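Side-chain contacts in 3-dehydroquinate dehydratase (Geobacillus kaustophilus, PDB 2YR1), which probably catalyses the cis-dehydration of 3-dehydroquinate to 3-dehydroshikimate, the third step of the chorismate pathway toward aromatic amino acids: residues Leu49-Ala53 with Asp54-Ala58; Leu97-Ala100 with Glu101-Leu105; Leu105-Ala108 with Ile109-Gly113. One frame throughout, in Å; residues are numbered along the deposited sequence.

Contact 1. Residues Leu49-Ala53 with Asp54-Ala58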
loop_
_atom_site.group_PDB
_atom_site.type_symbol
_atom_site.label_atom_id
_atom_site.label_comp_id
_atom_site.label_asym_id
_atom_site.label_seq_id
_atom_site.Cartn_x
_atom_site.Cartn_y
_atom_site.Cartn_z
ATOM N N LEU A 49 -21.651 1.074 -9.790
ATOM C CA LEU A 49 -22.123 2.450 -9.702
ATOM C C LEU A 49 -22.885 2.625 -8.397
ATOM O O LEU A 49 -23.850 1.900 -8.144
ATOM C CB LEU A 49 -23.066 2.725 -10.876
ATOM C CG LEU A 49 -23.426 4.152 -11.279
ATOM C CD1 LEU A 49 -22.189 4.876 -11.759
ATOM C CD2 LEU A 49 -24.447 4.096 -12.400
ATOM N N GLU A 50 -22.458 3.561 -7.557
ATOM C CA GLU A 50 -23.167 3.791 -6.305
ATOM C C GLU A 50 -23.905 5.112 -6.347
ATOM O O GLU A 50 -23.294 6.172 -6.243
ATOM C CB GLU A 50 -22.240 3.835 -5.092
ATOM C CG GLU A 50 -23.029 4.193 -3.823
ATOM C CD GLU A 50 -22.160 4.531 -2.627
ATOM O OE1 GLU A 50 -21.121 5.209 -2.800
ATOM O OE2 GLU A 50 -22.527 4.134 -1.505
ATOM N N TRP A 51 -25.216 5.092 -6.506
ATOM C CA TRP A 51 -25.831 6.388 -6.492
ATOM C C TRP A 51 -26.211 6.700 -5.068
ATOM O O TRP A 51 -26.922 5.951 -4.399
ATOM C CB TRP A 51 -26.969 6.496 -7.525
ATOM C CG TRP A 51 -28.371 6.278 -7.123
ATOM C CD1 TRP A 51 -28.952 5.093 -6.783
ATOM C CD2 TRP A 51 -29.440 7.234 -7.234
ATOM N NE1 TRP A 51 -30.324 5.245 -6.695
ATOM C CE2 TRP A 51 -30.647 6.549 -6.965
ATOM C CE3 TRP A 51 -29.492 8.601 -7.541
ATOM C CZ2 TRP A 51 -31.898 7.181 -6.999
ATOM C CZ3 TRP A 51 -30.734 9.229 -7.574
ATOM C CH2 TRP A 51 -31.920 8.518 -7.302
ATOM N N ARG A 52 -25.609 7.779 -4.581
ATOM C CA ARG A 52 -25.810 8.275 -3.239
ATOM C C ARG A 52 -27.108 9.085 -3.200
ATOM O O ARG A 52 -27.103 10.326 -3.148
ATOM C CB ARG A 52 -24.616 9.137 -2.843
ATOM C CG ARG A 52 -23.401 8.355 -2.384
ATOM C CD ARG A 52 -23.673 7.756 -1.019
ATOM N NE ARG A 52 -23.913 8.783 -0.007
ATOM C CZ ARG A 52 -22.955 9.519 0.549
ATOM N NH1 ARG A 52 -21.693 9.337 0.190
ATOM N NH2 ARG A 52 -23.254 10.434 1.466
ATOM N N ALA A 53 -28.219 8.356 -3.209
ATOM C CA ALA A 53 -29.548 8.948 -3.220
ATOM C C ALA A 53 -29.818 9.984 -2.137
ATOM O O ALA A 53 -30.801 10.728 -2.229
ATOM C CB ALA A 53 -30.600 7.842 -3.171
ATOM N N ASP A 54 -28.968 10.056 -1.118
ATOM C CA ASP A 54 -29.200 11.032 -0.064
ATOM C C ASP A 54 -28.898 12.473 -0.479
ATOM O O ASP A 54 -29.076 13.405 0.315
ATOM C CB ASP A 54 -28.438 10.658 1.209
ATOM C CG ASP A 54 -27.000 10.279 0.950
ATOM O OD1 ASP A 54 -26.755 9.376 0.124
ATOM O OD2 ASP A 54 -26.115 10.879 1.594
ATOM N N PHE A 55 -28.450 12.649 -1.721
ATOM C CA PHE A 55 -28.165 13.977 -2.262
ATOM C C PHE A 55 -29.422 14.515 -2.957
ATOM O O PHE A 55 -29.643 15.723 -3.023
ATOM C CB PHE A 55 -27.022 13.921 -3.284
ATOM C CG PHE A 55 -25.653 13.963 -2.666
ATOM C CD1 PHE A 55 -25.136 12.854 -2.008
ATOM C CD2 PHE A 55 -24.893 15.131 -2.714
ATOM C CE1 PHE A 55 -23.882 12.905 -1.404
ATOM C CE2 PHE A 55 -23.637 15.193 -2.113
ATOM C CZ PHE A 55 -23.131 14.076 -1.454
ATOM N N PHE A 56 -30.226 13.585 -3.469
ATOM C CA PHE A 56 -31.476 13.855 -4.178
ATOM C C PHE A 56 -32.406 14.712 -3.311
ATOM O O PHE A 56 -32.856 14.270 -2.245
ATOM C CB PHE A 56 -32.146 12.509 -4.482
ATOM C CG PHE A 56 -33.107 12.531 -5.627
ATOM C CD1 PHE A 56 -32.645 12.486 -6.937
ATOM C CD2 PHE A 56 -34.481 12.529 -5.397
ATOM C CE1 PHE A 56 -33.537 12.429 -8.002
ATOM C CE2 PHE A 56 -35.383 12.473 -6.459
ATOM C CZ PHE A 56 -34.911 12.420 -7.763
ATOM N N ARG A 57 -32.699 15.935 -3.748
ATOM C CA ARG A 57 -33.586 16.781 -2.948
ATOM C C ARG A 57 -35.029 16.269 -2.932
ATOM O O ARG A 57 -35.687 16.340 -1.907
ATOM C CB ARG A 57 -33.563 18.245 -3.430
ATOM C CG ARG A 57 -32.584 19.142 -2.662
ATOM C CD ARG A 57 -32.901 20.642 -2.805
ATOM N NE ARG A 57 -32.882 21.092 -4.198
ATOM C CZ ARG A 57 -33.895 20.962 -5.058
ATOM N NH1 ARG A 57 -35.036 20.398 -4.679
ATOM N NH2 ARG A 57 -33.753 21.377 -6.312
ATOM N N ALA A 58 -35.502 15.743 -4.062
ATOM C CA ALA A 58 -36.869 15.227 -4.175
ATOM C C ALA A 58 -37.026 13.761 -3.769
ATOM O O ALA A 58 -37.753 13.009 -4.426
ATOM C CB ALA A 58 -37.381 15.408 -5.599
#
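Asp-54 OD2 takes hydrogen bonds from Arg-52 NH2, at 2.9 Å, and from the backbone N of Gln-93. The residues stand where strand 48-52 leaves the parallel eight-stranded barrel of a type I dehydroquinase, at the C-terminal strand end, the usual place for the active site in TIM barrels. Arg-52 grips its partner side-on: NE reaches Asp-54 OD1 at 2.9 Å, both oxygens use their syn lone pairs, and the guanidinium and carboxylate planes lie 9° apart. Bends at chi2 and chi3 fold the arginine back over the turn to make this possible. Phe-55 adds a lid, its CE1 lying 3.8 Å above the guanidinium plane toward the rim, while NH1 of the same arginine bonds to Ser-235 O. Arg-52 is predicted to bind 3-dehydroquinate, as are Glu-50, Trp-51, Arg-86 and Ser-235, so the carboxylate probably serves as a second-shell group that holds the guanidinium's tilt. Replacing Arg-52 with an alanine would probably leave the Asp-54 carboxylate without its charged mate and the Phe-55 rim without the flat group it covers.

The backbone makes the turn tight. Arg-52 centres an inverse gamma turn, with a weak bond from Ala-53 N to Trp-51 O, and Phe-55 N then returns to Arg-52 O at 3.0 Å. On the side of Ala-53 CB, the edge of Trp-51 points at the face of Phe-56 in an offset edge-to-face pair, centroids 5.7 Å apart and planes at 80°. Phe-56 CG stands anti to its own nitrogen (chi1 -157°), which directs the ring toward the indole; there CZ3 of Trp-51 meets CD1 of Phe-56 at 3.8 Å, and Ala-53 CB sits over the centre of one indole face.

Contact 2. Residues Leu97-Ala100 with Glu101-Leu105; sequences LNEA and EVRRL
Val-102 N bonds to Asn-98 O at 3.1 Å, the first of three i to i+4 hydrogen bonds between residues 98-100 and 102-104 that start helix 99-112. Arg-103 N follows with Glu-99 O, and Arg-104 N with Ala-100 O at 2.8 Å. A side chain joins these backbone bonds: Asn-98 OD1 accepts from Ala-100 N at 3.1 Å, the donor standing 42° out of the amide's carbonyl plane. CG of Asn-98 is set between its own backbone N and carbonyl carbon (chi1 83°), which swings the amide back over the opening turn.

Charged pairs form a second group. On the side of helix 127-137, Glu-99 and Arg-103 lie side by side and point the same way, with Glu-99 CG over one face of the guanidinium, 3.6 Å from Arg-103 NH2. Glu-99 OE1 is likewise 3.6 Å from NH2, but well out of the guanidinium plane, so the two attract by charge alone; the stronger partner of this carboxylate is Arg-127, on that neighbouring helix. On another side of the helix, Arg-104 NH1 donates to Glu-101 OE2 at 2.9 Å. The oxygen lies in the guanidinium plane but is met on its anti side, and the bend of Arg-104 at chi3 brings the guanidinium back over Glu-101.

Apolar contacts gather round Leu-97. Its CB passes Glu-101 CB at 3.6 Å as the two side chains run in opposite directions, and CD2 touches Leu-105 CD1 at 4.1 Å, two turns further on. Its other branch turns toward Val-102, too tightly modelled for the spacing to be trusted. Asn-98 thus forms an asparagine N-cap, with Leu-97 just before it packing on the first turns, where the chain from strand 81-84 enters the helix of a beta-alpha-beta unit in the TIM barrel.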
loop_
_atom_site.group_PDB
_atom_site.type_symbol
_atom_site.label_atom_id
_atom_site.label_comp_id
_atom_site.label_asym_id
_atom_site.label_seq_id
_atom_site.Cartn_x
_atom_site.Cartn_y
_atom_site.Cartn_z
ATOM N N LEU A 97 -37.230 12.969 4.652
ATOM C CA LEU A 97 -38.100 11.862 5.065
ATOM C C LEU A 97 -37.385 11.060 6.135
ATOM O O LEU A 97 -36.171 10.956 6.112
ATOM C CB LEU A 97 -38.442 10.976 3.862
ATOM C CG LEU A 97 -37.321 10.179 3.195
ATOM C CD1 LEU A 97 -37.152 8.872 3.934
ATOM C CD2 LEU A 97 -37.660 9.907 1.738
ATOM N N ASN A 98 -38.124 10.494 7.080
ATOM C CA ASN A 98 -37.474 9.740 8.143
ATOM C C ASN A 98 -37.321 8.247 7.856
ATOM O O ASN A 98 -37.608 7.770 6.753
ATOM C CB ASN A 98 -38.197 9.965 9.484
ATOM C CG ASN A 98 -39.415 9.073 9.667
ATOM O OD1 ASN A 98 -39.288 7.876 9.936
ATOM N ND2 ASN A 98 -40.605 9.654 9.523
ATOM N N GLU A 99 -36.844 7.532 8.868
ATOM C CA GLU A 99 -36.594 6.096 8.816
ATOM C C GLU A 99 -37.553 5.241 7.982
ATOM O O GLU A 99 -37.145 4.634 6.982
ATOM C CB GLU A 99 -36.553 5.557 10.243
ATOM C CG GLU A 99 -36.452 4.051 10.343
ATOM C CD GLU A 99 -36.131 3.592 11.752
ATOM O OE1 GLU A 99 -37.004 3.690 12.647
ATOM O OE2 GLU A 99 -34.987 3.146 11.962
ATOM N N ALA A 100 -38.813 5.190 8.407
ATOM C CA ALA A 100 -39.830 4.392 7.736
ATOM C C ALA A 100 -39.899 4.628 6.238
ATOM O O ALA A 100 -39.921 3.680 5.442
ATOM C CB ALA A 100 -41.192 4.662 8.362
ATOM N N GLU A 101 -39.945 5.898 5.858
ATOM C CA GLU A 101 -40.040 6.275 4.455
ATOM C C GLU A 101 -38.847 5.746 3.680
ATOM O O GLU A 101 -38.994 5.262 2.549
ATOM C CB GLU A 101 -40.145 7.804 4.319
ATOM C CG GLU A 101 -41.372 8.422 5.018
ATOM C CD GLU A 101 -41.406 8.137 6.520
ATOM O OE1 GLU A 101 -40.456 8.549 7.217
ATOM O OE2 GLU A 101 -42.375 7.499 7.004
ATOM N N VAL A 102 -37.669 5.835 4.287
ATOM C CA VAL A 102 -36.452 5.342 3.649
ATOM C C VAL A 102 -36.656 3.866 3.316
ATOM O O VAL A 102 -36.494 3.450 2.170
ATOM C CB VAL A 102 -35.222 5.464 4.579
ATOM C CG1 VAL A 102 -33.959 5.034 3.829
ATOM C CG2 VAL A 102 -35.080 6.887 5.084
ATOM N N ARG A 103 -37.025 3.083 4.325
ATOM C CA ARG A 103 -37.253 1.647 4.145
ATOM C C ARG A 103 -38.356 1.374 3.144
ATOM O O ARG A 103 -38.290 0.417 2.372
ATOM C CB ARG A 103 -37.573 0.991 5.491
ATOM C CG ARG A 103 -36.348 0.888 6.378
ATOM C CD ARG A 103 -36.603 0.130 7.669
ATOM N NE ARG A 103 -37.479 0.862 8.577
ATOM C CZ ARG A 103 -37.737 0.478 9.821
ATOM N NH1 ARG A 103 -37.182 -0.626 10.300
ATOM N NH2 ARG A 103 -38.558 1.185 10.581
ATOM N N ARG A 104 -39.368 2.235 3.149
ATOM C CA ARG A 104 -40.479 2.095 2.230
ATOM C C ARG A 104 -39.955 2.425 0.843
ATOM O O ARG A 104 -40.277 1.744 -0.136
ATOM C CB ARG A 104 -41.604 3.047 2.638
ATOM C CG ARG A 104 -42.968 2.399 2.715
ATOM C CD ARG A 104 -43.913 3.241 3.571
ATOM N NE ARG A 104 -44.002 4.625 3.111
ATOM C CZ ARG A 104 -43.742 5.682 3.876
ATOM N NH1 ARG A 104 -43.378 5.513 5.143
ATOM N NH2 ARG A 104 -43.839 6.907 3.376
ATOM N N LEU A 105 -39.123 3.463 0.765
ATOM C CA LEU A 105 -38.541 3.872 -0.509
ATOM C C LEU A 105 -37.584 2.785 -0.971
ATOM O O LEU A 105 -37.519 2.463 -2.162
ATOM C CB LEU A 105 -37.773 5.189 -0.350
ATOM C CG LEU A 105 -37.697 6.131 -1.552
ATOM C CD1 LEU A 105 -36.714 7.257 -1.221
ATOM C CD2 LEU A 105 -37.251 5.392 -2.796
#

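Contact 3. Residues Leu105-Ala108 with Ile109-Gly113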
loop_
_atom_site.group_PDB
_atom_site.type_symbol
_atom_site.label_atom_id
_atom_site.label_comp_id
_atom_site.label_asym_id
_atom_site.label_seq_id
_atom_site.Cartn_x
_atom_site.Cartn_y
_atom_site.Cartn_z
ATOM N N LEU A 105 -39.123 3.463 0.765
ATOM C CA LEU A 105 -38.541 3.872 -0.509
ATOM C C LEU A 105 -37.584 2.785 -0.971
ATOM O O LEU A 105 -37.519 2.463 -2.162
ATOM C CB LEU A 105 -37.773 5.189 -0.350
ATOM C CG LEU A 105 -37.697 6.131 -1.552
ATOM C CD1 LEU A 105 -36.714 7.257 -1.221
ATOM C CD2 LEU A 105 -37.251 5.392 -2.796
ATOM N N ILE A 106 -36.833 2.216 -0.031
ATOM C CA ILE A 106 -35.894 1.160 -0.392
ATOM C C ILE A 106 -36.686 -0.018 -0.967
ATOM O O ILE A 106 -36.318 -0.589 -1.986
ATOM C CB ILE A 106 -35.070 0.687 0.831
ATOM C CG1 ILE A 106 -34.134 1.802 1.300
ATOM C CG2 ILE A 106 -34.248 -0.539 0.460
ATOM C CD1 ILE A 106 -33.418 1.491 2.612
ATOM N N GLU A 107 -37.796 -0.365 -0.327
ATOM C CA GLU A 107 -38.605 -1.474 -0.817
ATOM C C GLU A 107 -39.130 -1.146 -2.197
ATOM O O GLU A 107 -38.991 -1.931 -3.141
ATOM C CB GLU A 107 -39.773 -1.757 0.129
ATOM C CG GLU A 107 -40.465 -3.073 -0.187
ATOM C CD GLU A 107 -41.584 -3.376 0.778
ATOM O OE1 GLU A 107 -42.677 -2.785 0.608
ATOM O OE2 GLU A 107 -41.360 -4.189 1.710
ATOM N N ALA A 108 -39.724 0.034 -2.321
ATOM C CA ALA A 108 -40.264 0.472 -3.596
ATOM C C ALA A 108 -39.176 0.448 -4.654
ATOM O O ALA A 108 -39.418 0.048 -5.786
ATOM C CB ALA A 108 -40.828 1.869 -3.464
ATOM N N ILE A 109 -37.972 0.874 -4.287
ATOM C CA ILE A 109 -36.876 0.890 -5.250
ATOM C C ILE A 109 -36.407 -0.530 -5.549
ATOM O O ILE A 109 -36.053 -0.837 -6.681
ATOM C CB ILE A 109 -35.678 1.765 -4.747
ATOM C CG1 ILE A 109 -34.602 1.846 -5.823
ATOM C CG2 ILE A 109 -35.036 1.152 -3.526
ATOM C CD1 ILE A 109 -35.090 2.431 -7.126
ATOM N N CYS A 110 -36.419 -1.397 -4.536
ATOM C CA CYS A 110 -36.014 -2.793 -4.712
ATOM C C CYS A 110 -36.930 -3.519 -5.703
ATOM O O CYS A 110 -36.464 -4.209 -6.608
ATOM C CB CYS A 110 -36.063 -3.556 -3.379
ATOM S SG CYS A 110 -34.803 -3.143 -2.151
ATOM N N ARG A 111 -38.238 -3.370 -5.518
ATOM C CA ARG A 111 -39.205 -4.045 -6.377
ATOM C C ARG A 111 -39.254 -3.486 -7.784
ATOM O O ARG A 111 -39.703 -4.159 -8.716
ATOM C CB ARG A 111 -40.590 -4.020 -5.728
ATOM C CG ARG A 111 -40.678 -4.954 -4.529
ATOM C CD ARG A 111 -41.965 -4.791 -3.740
ATOM N NE ARG A 111 -42.167 -3.391 -3.384
ATOM C CZ ARG A 111 -43.031 -2.959 -2.472
ATOM N NH1 ARG A 111 -43.785 -3.820 -1.799
ATOM N NH2 ARG A 111 -43.152 -1.656 -2.251
ATOM N N SER A 112 -38.761 -2.263 -7.942
ATOM C CA SER A 112 -38.721 -1.623 -9.247
ATOM C C SER A 112 -37.745 -2.411 -10.101
ATOM O O SER A 112 -37.848 -2.433 -11.324
ATOM C CB SER A 112 -38.228 -0.184 -9.108
ATOM O OG SER A 112 -38.916 0.486 -8.064
ATOM N N GLY A 113 -36.790 -3.067 -9.448
ATOM C CA GLY A 113 -35.809 -3.848 -10.185
ATOM C C GLY A 113 -34.771 -3.011 -10.913
ATOM O O GLY A 113 -34.087 -3.508 -11.810
#
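Glu-107 and Arg-111, one turn apart, form a salt bridge in which OE1 of the acid lies 2.8 Å from NH1 of the arginine. Their conformations decide its form. Glu-107 sends CG opposite its backbone nitrogen (chi1 -168°) and stays extended beyond it, whereas Arg-111 bends at chi3 (-52°) and folds its guanidinium back along the helix. The acid therefore comes over a face of that group instead of along its edge: CG sits 3.4 Å above the guanidinium plane, over its centre, and the carboxylate plane is turned 54° from it. Contact between the methylene and the flat cation thus accompanies the charge pairing, and the two could be expected to steady each other on this outer side.

On the inner side the conformations serve packing. Ile-106 CG2, anti to its backbone nitrogen, reaches Cys-110 SG at 3.7 Å. Leu-105 CD2 approaches Ile-109 CB at 4.4 Å, a looser touch. Backbone bonds hold the spacing, among them Ile-109 N to Leu-105 O at 2.7 Å and Arg-111 N to Glu-107 O at 2.9 Å.

Near the helix end, Ser-112 turns OG back onto Ala-108 O; the modelled separation is too short for its exact length to be trusted, and the backbone N of Ser-112 reaches the same oxygen only weakly. Gly-113 then leaves the helix with a positive phi, its N bonded to Cys-110 O at 3.1 Å. Round this last part of helix 99-112, Leu-105 and Ile-109 pack on helix 62-75, Glu-107 reaches Met-134 of helix 127-137, and Ile-106 and Cys-110 lie against Val-118 of strand 117-121.

In the fold
From the N terminus, the chain meets contact 1 first, where it turns off the end of strand 48-52 toward helix 62-75. It passes through that helix and strand 81-84 before contact 2 starts helix 99-112, and contact 3 ends the same helix ahead of strand 117-121. None closes a long loop, since each joins adjacent segments. They run in series, neither nesting nor crossing, and contacts 2 and 3 share Leu-105. Contact 1 touches neither, its nearest atoms lying about 6 Å from each. Helix 62-75 is common to contacts 1 and 3: the first touches it at Thr-68 and Leu-72, the other at Val-65 and Ala-69, among other residues.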